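Side-chain contacts in tryptophanyl-tRNA synthetase (Cryptosporidium parvum Iowa II, PDB 3HV0), which probably joins L-tryptophan to tRNA(Trp) at the expense of ATP, as a class I aminoacyl-tRNA synthetase: residues Q318-L323 against V352-K357; V111-D116 against A202-S207; E37-L42 against R60-I65. All blocks are in the same frame, centred on the assembly; numbering follows the deposited sequence.

This chain is the C-terminal part of a longer protein and includes its tryptophan-binding class I core. From the N terminus, contact 3 closes first: E37-L42 meets R60-I65 after a short excursion of helix and strand 56-60, joining helix 33-43 to helix 62-70 beside the sheet. Contact 2 then closes a longer, mostly helical loop, bringing the stretch after helix 192-202 against strand 110-114 beside the bound tryptophan. Contact 1 comes last and pairs helix 315-323 with helix 344-367. The three are in series, neither nested nor crossed. Contacts 1 and 2 lie on opposite sides of the chain's centre, their nearest atoms about 18 Å apart.

Contact 1: Q318-L323 against V352-K357; sequences QYLRFL and VQELVK
Leu320 and Leu323, about one turn apart near the end of helix 315-323, meet Glu354 and Leu355 of helix 344-367. The short axes approach to 10.5 Å and cross at 39°, and leucine and glutamate side chains fill the space between them. Leu320 reaches over with one branch: its CD2 lies 4.2 Å from Glu354 CG. With CG anti to the carbonyl carbon (chi1 -68°), the end of Leu320 comes nearer to the partner than its CB bond alone would suggest. The two side chains cross at nearly a right angle. Behind this touch, Leu320 also rests on Leu351 and Ile347, about one and two turns before Glu354 on the partner helix.

Leu323 makes the closer approach. Its CD2 methyl meets Leu355 CD2 at 3.5 Å, and the same methyl lies 4.0 Å from Leu355 CG. It also sits 4.2 Å from Glu354 CB, so a single methyl serves both residues of the partner. Here too the leucine side chains run across one another. Leu355 continues the apolar layer to Ile289 of helix 282-292, so three helices are packed together, all following the last strand of the nucleotide-binding sheet. The all-helical C-terminal region of tryptophanyl-tRNA synthetases generally serves in tRNA recognition, and these helices probably belong to it.

Glu354 bends at chi2 (-72°), and what it offers to the leucines is its aliphatic stem, CB and CG, not its carboxylate. Between these segments, then, the attraction is dispersion between methyl and methylene groups, a chemistry that sets few directional demands on how the two helices are rotated.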
loop_
_atom_site.group_PDB
_atom_site.type_symbol
_atom_site.label_atom_id
_atom_site.label_comp_id
_atom_site.label_asym_id
_atom_site.label_seq_id
_atom_site.Cartn_x
_atom_site.Cartn_y
_atom_site.Cartn_z
ATOM N N GLN A 318 -3.762 36.304 18.831
ATOM C CA GLN A 318 -3.396 35.529 17.651
ATOM C C GLN A 318 -4.581 34.744 17.058
ATOM O O GLN A 318 -4.627 34.533 15.859
ATOM C CB GLN A 318 -2.242 34.572 17.977
ATOM N N TYR A 319 -5.536 34.324 17.889
ATOM C CA TYR A 319 -6.759 33.672 17.388
ATOM C C TYR A 319 -7.670 34.635 16.629
ATOM O O TYR A 319 -8.214 34.288 15.585
ATOM C CB TYR A 319 -7.569 33.067 18.530
ATOM C CG TYR A 319 -7.318 31.609 18.771
ATOM C CD1 TYR A 319 -6.096 31.168 19.244
ATOM C CD2 TYR A 319 -8.309 30.671 18.538
ATOM C CE1 TYR A 319 -5.859 29.838 19.477
ATOM C CE2 TYR A 319 -8.090 29.334 18.771
ATOM C CZ TYR A 319 -6.860 28.919 19.248
ATOM O OH TYR A 319 -6.631 27.576 19.484
ATOM N N LEU A 320 -7.854 35.829 17.179
ATOM C CA LEU A 320 -8.663 36.869 16.547
ATOM C C LEU A 320 -8.130 37.330 15.197
ATOM O O LEU A 320 -8.893 37.814 14.364
ATOM C CB LEU A 320 -8.756 38.088 17.459
ATOM C CG LEU A 320 -9.540 37.898 18.752
ATOM C CD1 LEU A 320 -9.333 39.109 19.614
ATOM C CD2 LEU A 320 -11.025 37.659 18.469
ATOM N N ARG A 321 -6.816 37.208 14.996
ATOM C CA ARG A 321 -6.202 37.557 13.711
ATOM C C ARG A 321 -6.688 36.645 12.579
ATOM O O ARG A 321 -6.871 37.102 11.452
ATOM C CB ARG A 321 -4.676 37.524 13.823
ATOM C CG ARG A 321 -4.133 38.612 14.738
ATOM C CD ARG A 321 -2.625 38.642 14.810
ATOM N NE ARG A 321 -2.049 39.290 13.634
ATOM C CZ ARG A 321 -1.548 38.655 12.576
ATOM N NH1 ARG A 321 -1.532 37.326 12.517
ATOM N NH2 ARG A 321 -1.051 39.361 11.564
ATOM N N PHE A 322 -6.917 35.372 12.905
ATOM C CA PHE A 322 -7.422 34.381 11.958
ATOM C C PHE A 322 -8.908 34.595 11.715
ATOM O O PHE A 322 -9.384 34.452 10.590
ATOM C CB PHE A 322 -7.228 32.946 12.485
ATOM C CG PHE A 322 -5.793 32.495 12.532
ATOM C CD1 PHE A 322 -4.892 33.076 13.410
ATOM C CD2 PHE A 322 -5.349 31.469 11.728
ATOM C CE1 PHE A 322 -3.570 32.665 13.472
ATOM C CE2 PHE A 322 -4.017 31.044 11.788
ATOM C CZ PHE A 322 -3.130 31.650 12.665
ATOM N N LEU A 323 -9.638 34.928 12.779
ATOM C CA LEU A 323 -11.105 34.950 12.749
ATOM C C LEU A 323 -11.709 36.282 12.279
ATOM O O LEU A 323 -12.632 36.291 11.466
ATOM C CB LEU A 323 -11.670 34.583 14.129
ATOM C CG LEU A 323 -11.852 33.087 14.416
ATOM C CD1 LEU A 323 -10.599 32.288 14.138
ATOM C CD2 LEU A 323 -12.275 32.895 15.860
ATOM N N VAL A 352 -14.183 34.542 22.451
ATOM C CA VAL A 352 -15.219 33.548 22.767
ATOM C C VAL A 352 -16.461 33.738 21.899
ATOM O O VAL A 352 -16.965 32.767 21.320
ATOM C CB VAL A 352 -15.635 33.591 24.277
ATOM C CG1 VAL A 352 -16.940 32.808 24.525
ATOM C CG2 VAL A 352 -14.505 33.054 25.166
ATOM N N GLN A 353 -16.938 34.979 21.788
ATOM C CA GLN A 353 -18.146 35.237 21.017
ATOM C C GLN A 353 -17.914 35.105 19.519
ATOM O O GLN A 353 -18.822 34.696 18.796
ATOM C CB GLN A 353 -18.782 36.584 21.384
ATOM C CG GLN A 353 -18.438 37.787 20.512
ATOM C CD GLN A 353 -19.452 38.914 20.688
ATOM O OE1 GLN A 353 -20.044 39.384 19.715
ATOM N NE2 GLN A 353 -19.682 39.327 21.942
ATOM N N GLU A 354 -16.707 35.436 19.060
ATOM C CA GLU A 354 -16.298 35.150 17.671
ATOM C C GLU A 354 -16.248 33.649 17.389
ATOM O O GLU A 354 -16.762 33.183 16.370
ATOM C CB GLU A 354 -14.934 35.770 17.363
ATOM C CG GLU A 354 -14.973 37.277 17.124
ATOM C CD GLU A 354 -15.616 37.678 15.793
ATOM O OE1 GLU A 354 -15.389 37.005 14.770
ATOM O OE2 GLU A 354 -16.335 38.692 15.763
ATOM N N LEU A 355 -15.624 32.905 18.299
ATOM C CA LEU A 355 -15.539 31.451 18.186
ATOM C C LEU A 355 -16.904 30.761 18.128
ATOM O O LEU A 355 -17.061 29.782 17.394
ATOM C CB LEU A 355 -14.716 30.848 19.332
ATOM C CG LEU A 355 -13.202 30.824 19.143
ATOM C CD1 LEU A 355 -12.531 30.142 20.317
ATOM C CD2 LEU A 355 -12.839 30.119 17.830
ATOM N N VAL A 356 -17.883 31.254 18.891
ATOM C CA VAL A 356 -19.190 30.589 18.945
ATOM C C VAL A 356 -20.064 30.970 17.749
ATOM O O VAL A 356 -20.864 30.158 17.283
ATOM C CB VAL A 356 -19.942 30.843 20.252
ATOM C CG1 VAL A 356 -19.016 30.613 21.439
ATOM C CG2 VAL A 356 -20.537 32.224 20.259
ATOM N N LYS A 357 -19.908 32.200 17.262
ATOM C CA LYS A 357 -20.493 32.591 15.980
ATOM C C LYS A 357 -19.969 31.663 14.891
ATOM O O LYS A 357 -20.752 31.112 14.120
ATOM C CB LYS A 357 -20.154 34.041 15.633
#

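Contact 2: V111-D116 against A202-S207; sequences VIQLTD and AAPAFS. With TRP (tryptophan), chain C.
Pro204 points its CB toward strand 110-114, and its ring meets Gln113 and Val111, all three residues buried. The backbones stay well apart, Val111 CA and Pro204 CA being the nearest alpha carbons at 7.8 Å. The firmer part is at Gln113, whose NE2 stands 4.0 Å from Pro204 CG, the side chain crossing the proline ring at about a right angle. With CG anti to the backbone N (chi1 176°) and the chain extended beyond it, the amide is carried well off the strand. There it is held from both ends: NE2 donates to Asn157 OD1 and to Val200 O, while OE1 is hydrogen-bonded to Tyr78 OH. These bonds fix the rotation of the amide and leave OE1 3.4 Å from NE1 of the bound tryptophan.

Strand 110-114 runs parallel between 76-81 and 152-156 in the Rossmann-type sheet of the class I core, and its C-terminal end opens into the tryptophan pocket. Just past it, Thr115 centres an inverse gamma turn. Its CG2 approaches the indole CD1 of the ligand at 3.6 Å, and its OG1 is hydrogen-bonded to Glu118 OE1, which also holds the tryptophan.

The other end of the contact is looser. Val111 CG1 lies 4.4 Å from Pro204 CB, a distant apolar touch with none of the polar bonds that hold Gln113. Phe210 touches both side chains here, and Tyr78 rests on both as well.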
loop_
_atom_site.group_PDB
_atom_site.type_symbol
_atom_site.label_atom_id
_atom_site.label_comp_id
_atom_site.label_asym_id
_atom_site.label_seq_id
_atom_site.Cartn_x
_atom_site.Cartn_y
_atom_site.Cartn_z
ATOM N N VAL A 111 -9.585 17.934 -4.391
ATOM C CA VAL A 111 -9.371 16.545 -4.040
ATOM C C VAL A 111 -8.921 16.527 -2.567
ATOM O O VAL A 111 -8.030 17.275 -2.239
ATOM C CB VAL A 111 -8.282 15.977 -5.001
ATOM C CG1 VAL A 111 -7.199 15.228 -4.243
ATOM C CG2 VAL A 111 -8.927 15.140 -6.132
ATOM N N ILE A 112 -9.568 15.748 -1.684
ATOM C CA ILE A 112 -9.322 15.786 -0.241
ATOM C C ILE A 112 -9.091 14.358 0.361
ATOM O O ILE A 112 -9.957 13.500 0.266
ATOM C CB ILE A 112 -10.490 16.443 0.503
ATOM C CG1 ILE A 112 -10.796 17.850 -0.063
ATOM C CG2 ILE A 112 -10.191 16.582 1.955
ATOM C CD1 ILE A 112 -11.947 18.586 0.611
ATOM N N GLN A 113 -7.947 14.138 1.017
ATOM C CA GLN A 113 -7.558 12.813 1.504
ATOM C C GLN A 113 -7.723 12.663 3.025
ATOM O O GLN A 113 -7.111 13.403 3.809
ATOM C CB GLN A 113 -6.095 12.531 1.133
ATOM C CG GLN A 113 -5.552 11.210 1.679
ATOM C CD GLN A 113 -4.060 10.997 1.376
ATOM O OE1 GLN A 113 -3.235 11.847 1.686
ATOM N NE2 GLN A 113 -3.723 9.863 0.771
ATOM N N LEU A 114 -8.565 11.737 3.450
ATOM C CA LEU A 114 -8.656 11.456 4.861
ATOM C C LEU A 114 -7.738 10.271 5.168
ATOM O O LEU A 114 -7.961 9.174 4.698
ATOM C CB LEU A 114 -10.102 11.226 5.254
ATOM C CG LEU A 114 -10.776 12.606 5.316
ATOM C CD1 LEU A 114 -12.041 12.702 4.467
ATOM C CD2 LEU A 114 -10.993 12.992 6.766
ATOM N N THR A 115 -6.687 10.518 5.937
ATOM C CA THR A 115 -5.629 9.543 6.108
ATOM C C THR A 115 -5.883 8.577 7.255
ATOM O O THR A 115 -5.099 8.519 8.207
ATOM C CB THR A 115 -4.235 10.227 6.281
ATOM O OG1 THR A 115 -4.137 10.911 7.541
ATOM C CG2 THR A 115 -4.015 11.206 5.190
ATOM N N ASP A 116 -6.935 7.767 7.159
ATOM C CA ASP A 116 -7.205 6.789 8.246
ATOM C C ASP A 116 -6.084 5.748 8.429
ATOM O O ASP A 116 -5.905 5.248 9.520
ATOM C CB ASP A 116 -8.562 6.097 8.107
ATOM C CG ASP A 116 -8.901 5.766 6.681
ATOM O OD1 ASP A 116 -8.184 5.014 6.022
ATOM O OD2 ASP A 116 -9.890 6.260 6.166
ATOM N N ALA A 202 1.898 11.588 -0.787
ATOM C CA ALA A 202 2.436 12.219 -1.985
ATOM C C ALA A 202 1.526 12.008 -3.198
ATOM O O ALA A 202 1.254 12.942 -3.930
ATOM C CB ALA A 202 3.812 11.696 -2.266
ATOM N N ALA A 203 1.027 10.788 -3.362
ATOM C CA ALA A 203 0.400 10.329 -4.600
ATOM C C ALA A 203 -0.751 11.196 -5.165
ATOM O O ALA A 203 -0.912 11.284 -6.386
ATOM C CB ALA A 203 -0.043 8.856 -4.466
ATOM N N PRO A 204 -1.573 11.796 -4.292
ATOM C CA PRO A 204 -2.631 12.636 -4.844
ATOM C C PRO A 204 -2.144 13.964 -5.420
ATOM O O PRO A 204 -2.916 14.636 -6.132
ATOM C CB PRO A 204 -3.571 12.871 -3.653
ATOM C CG PRO A 204 -3.254 11.771 -2.673
ATOM C CD PRO A 204 -1.798 11.496 -2.862
ATOM N N ALA A 205 -0.896 14.355 -5.154
ATOM C CA ALA A 205 -0.354 15.565 -5.818
ATOM C C ALA A 205 -0.029 15.335 -7.319
ATOM O O ALA A 205 0.483 16.227 -7.985
ATOM C CB ALA A 205 0.835 16.097 -5.083
ATOM N N PHE A 206 -0.304 14.139 -7.846
ATOM C CA PHE A 206 -0.155 13.885 -9.289
ATOM C C PHE A 206 -1.496 13.533 -9.883
ATOM O O PHE A 206 -2.195 12.683 -9.336
ATOM C CB PHE A 206 0.772 12.713 -9.585
ATOM C CG PHE A 206 2.172 12.885 -9.091
ATOM C CD1 PHE A 206 2.921 13.964 -9.491
ATOM C CD2 PHE A 206 2.756 11.931 -8.285
ATOM C CE1 PHE A 206 4.213 14.125 -9.047
ATOM C CE2 PHE A 206 4.051 12.076 -7.857
ATOM C CZ PHE A 206 4.779 13.184 -8.223
ATOM N N SER A 207 -1.803 14.130 -11.029
ATOM C CA SER A 207 -3.099 13.995 -11.672
ATOM C C SER A 207 -3.368 12.590 -12.171
ATOM O O SER A 207 -4.517 12.199 -12.302
ATOM C CB SER A 207 -3.211 14.969 -12.858
ATOM O OG SER A 207 -2.303 14.638 -13.887
HETATM N N TRP C . -1.207 13.826 7.248
HETATM C CA TRP C . -1.939 15.127 7.278
HETATM C C TRP C . -2.269 15.503 8.715
HETATM O O TRP C . -2.281 14.629 9.603
HETATM C CB TRP C . -3.217 15.099 6.417
HETATM C CG TRP C . -2.971 15.365 4.951
HETATM C CD1 TRP C . -2.980 14.445 3.930
HETATM C CD2 TRP C . -2.698 16.633 4.332
HETATM N NE1 TRP C . -2.732 15.061 2.734
HETATM C CE2 TRP C . -2.541 16.399 2.952
HETATM C CE3 TRP C . -2.573 17.934 4.810
HETATM C CZ2 TRP C . -2.265 17.422 2.047
HETATM C CZ3 TRP C . -2.294 18.946 3.910
HETATM C CH2 TRP C . -2.132 18.680 2.540
HETATM O OXT TRP C . -2.511 16.693 8.988
#

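Contact 3: E37-L42 against R60-I65; sequences ERMERL and RDFEKI
Arg38 and Met39, neighbours on helix 33-43, reach Glu63 and Phe62 in the first turn of helix 62-70, one through a polar bond and the other through sulfur. The contact ties this N-terminal helix to the one that follows strand 56-60 of the sheet.

The polar part belongs to Arg38. Its CG is anti to the backbone N (chi1 175°) and the chain stays extended as far as NE, which carries the guanidinium across to the other helix. There NH2 donates to the backbone carbonyl Glu63 O at 3.2 Å, with an N-H...O angle of 147°, somewhat bent. The donor lies in the carbonyl plane on a lone pair, whereas the oxygen is tilted out of the guanidinium plane. The same group forms salt bridges further along helix 62-70, from NH2 to Asp67 and from NE to Glu70. The carboxylate of Glu63 does not meet this arginine: its OE1 is 6.5 Å from Arg38 NH1, for the chain bends at chi2 and turns its end from the arginine.

Van der Waals contact backs this up at the guanidinium edge, where Glu63 CB comes within 3.8 Å of Arg38 NH1, near the plane of the group.

The third kind is a Met-aromatic contact. Met39 SD lies 4.1 Å from Phe62 CZ and 5.5 Å from the ring centroid, 90° off the normal, so the sulfur faces the ring edge. Met39 also packs on Tyr101, Thr105 and Phe106, joining its helix to helix 93-106 as well.

One cation is thus shared by a carbonyl and two carboxylates of a single helix, which would probably offset its charge, while the sulfur set against the C-H edge of the ring adds a weak, buried apolar attraction beside it.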
loop_
_atom_site.group_PDB
_atom_site.type_symbol
_atom_site.label_atom_id
_atom_site.label_comp_id
_atom_site.label_asym_id
_atom_site.label_seq_id
_atom_site.Cartn_x
_atom_site.Cartn_y
_atom_site.Cartn_z
ATOM N N GLU A 37 -1.329 40.781 -5.423
ATOM C CA GLU A 37 -1.949 41.685 -6.377
ATOM C C GLU A 37 -2.173 40.935 -7.698
ATOM O O GLU A 37 -3.237 41.070 -8.302
ATOM C CB GLU A 37 -1.086 42.940 -6.590
ATOM C CG GLU A 37 -1.757 44.026 -7.426
ATOM C CD GLU A 37 -0.822 45.185 -7.801
ATOM O OE1 GLU A 37 0.410 44.985 -7.891
ATOM O OE2 GLU A 37 -1.330 46.302 -8.032
ATOM N N ARG A 38 -1.198 40.113 -8.114
ATOM C CA ARG A 38 -1.246 39.441 -9.429
ATOM C C ARG A 38 -2.471 38.552 -9.525
ATOM O O ARG A 38 -3.087 38.442 -10.584
ATOM C CB ARG A 38 0.050 38.662 -9.718
ATOM C CG ARG A 38 0.055 37.826 -11.032
ATOM C CD ARG A 38 1.471 37.675 -11.648
ATOM N NE ARG A 38 1.667 36.424 -12.389
ATOM C CZ ARG A 38 2.361 35.366 -11.949
ATOM N NH1 ARG A 38 2.953 35.377 -10.748
ATOM N NH2 ARG A 38 2.463 34.273 -12.706
ATOM N N MET A 39 -2.830 37.965 -8.389
ATOM C CA MET A 39 -3.994 37.108 -8.263
ATOM C C MET A 39 -5.321 37.864 -8.314
ATOM O O MET A 39 -6.165 37.555 -9.155
ATOM C CB MET A 39 -3.895 36.327 -6.950
ATOM C CG MET A 39 -5.198 35.785 -6.448
ATOM S SD MET A 39 -4.889 34.302 -5.525
ATOM C CE MET A 39 -6.560 33.654 -5.478
ATOM N N GLU A 40 -5.515 38.816 -7.399
ATOM C CA GLU A 40 -6.743 39.622 -7.347
ATOM C C GLU A 40 -7.066 40.181 -8.729
ATOM O O GLU A 40 -8.227 40.227 -9.141
ATOM C CB GLU A 40 -6.593 40.807 -6.381
ATOM C CG GLU A 40 -6.391 40.469 -4.904
ATOM C CD GLU A 40 -6.485 41.701 -4.001
ATOM O OE1 GLU A 40 -6.333 42.829 -4.511
ATOM O OE2 GLU A 40 -6.723 41.550 -2.781
ATOM N N ARG A 41 -6.017 40.618 -9.423
ATOM C CA ARG A 41 -6.087 41.089 -10.818
ATOM C C ARG A 41 -6.745 40.040 -11.712
ATOM O O ARG A 41 -7.588 40.350 -12.550
ATOM C CB ARG A 41 -4.661 41.333 -11.335
ATOM C CG ARG A 41 -4.499 42.435 -12.329
ATOM C CD ARG A 41 -3.742 43.608 -11.722
ATOM N NE ARG A 41 -2.317 43.328 -11.526
ATOM C CZ ARG A 41 -1.408 44.228 -11.137
ATOM N NH1 ARG A 41 -1.751 45.492 -10.887
ATOM N NH2 ARG A 41 -0.138 43.861 -10.994
ATOM N N LEU A 42 -6.346 38.790 -11.484
ATOM C CA LEU A 42 -6.643 37.658 -12.358
ATOM C C LEU A 42 -7.937 36.896 -12.031
ATOM O O LEU A 42 -8.322 36.008 -12.796
ATOM C CB LEU A 42 -5.473 36.665 -12.277
ATOM C CG LEU A 42 -5.100 35.861 -13.520
ATOM C CD1 LEU A 42 -4.794 36.786 -14.713
ATOM C CD2 LEU A 42 -3.911 34.992 -13.180
ATOM N N ARG A 60 5.746 27.218 -2.642
ATOM C CA ARG A 60 6.638 26.669 -3.662
ATOM C C ARG A 60 5.910 26.682 -5.000
ATOM O O ARG A 60 4.877 26.046 -5.154
ATOM C CB ARG A 60 7.016 25.232 -3.327
ATOM C CG ARG A 60 7.664 25.097 -1.988
ATOM C CD ARG A 60 8.249 23.711 -1.734
ATOM N NE ARG A 60 9.577 23.875 -1.138
ATOM C CZ ARG A 60 10.083 23.143 -0.151
ATOM N NH1 ARG A 60 9.391 22.148 0.384
ATOM N NH2 ARG A 60 11.301 23.407 0.296
ATOM N N ASP A 61 6.446 27.436 -5.951
ATOM C CA ASP A 61 5.934 27.504 -7.324
ATOM C C ASP A 61 4.445 27.807 -7.403
ATOM O O ASP A 61 3.764 27.304 -8.304
ATOM C CB ASP A 61 6.246 26.209 -8.098
ATOM C CG ASP A 61 7.733 26.021 -8.369
ATOM O OD1 ASP A 61 8.534 26.952 -8.189
ATOM O OD2 ASP A 61 8.113 24.916 -8.771
ATOM N N PHE A 62 3.944 28.602 -6.456
ATOM C CA PHE A 62 2.611 29.180 -6.564
ATOM C C PHE A 62 2.551 30.110 -7.776
ATOM O O PHE A 62 1.517 30.229 -8.401
ATOM C CB PHE A 62 2.241 29.942 -5.288
ATOM C CG PHE A 62 0.865 30.584 -5.324
ATOM C CD1 PHE A 62 -0.286 29.810 -5.327
ATOM C CD2 PHE A 62 0.730 31.961 -5.343
ATOM C CE1 PHE A 62 -1.535 30.392 -5.363
ATOM C CE2 PHE A 62 -0.527 32.554 -5.376
ATOM C CZ PHE A 62 -1.656 31.771 -5.397
ATOM N N GLU A 63 3.658 30.754 -8.117
ATOM C CA GLU A 63 3.696 31.608 -9.332
ATOM C C GLU A 63 3.449 30.784 -10.618
ATOM O O GLU A 63 2.911 31.296 -11.582
ATOM C CB GLU A 63 4.982 32.469 -9.407
ATOM C CG GLU A 63 6.280 31.764 -9.825
ATOM C CD GLU A 63 6.771 30.736 -8.827
ATOM O OE1 GLU A 63 6.322 30.783 -7.656
ATOM O OE2 GLU A 63 7.602 29.873 -9.226
ATOM N N LYS A 64 3.777 29.495 -10.597
ATOM C CA LYS A 64 3.439 28.605 -11.714
ATOM C C LYS A 64 1.924 28.450 -11.890
ATOM O O LYS A 64 1.443 28.431 -13.016
ATOM C CB LYS A 64 4.086 27.221 -11.536
ATOM N N ILE A 65 1.181 28.361 -10.785
ATOM C CA ILE A 65 -0.287 28.234 -10.856
ATOM C C ILE A 65 -0.949 29.457 -11.523
ATOM O O ILE A 65 -1.861 29.327 -12.354
ATOM C CB ILE A 65 -0.914 28.041 -9.468
ATOM C CG1 ILE A 65 -0.674 26.608 -8.962
ATOM C CG2 ILE A 65 -2.414 28.321 -9.507
ATOM C CD1 ILE A 65 0.759 26.283 -8.770
#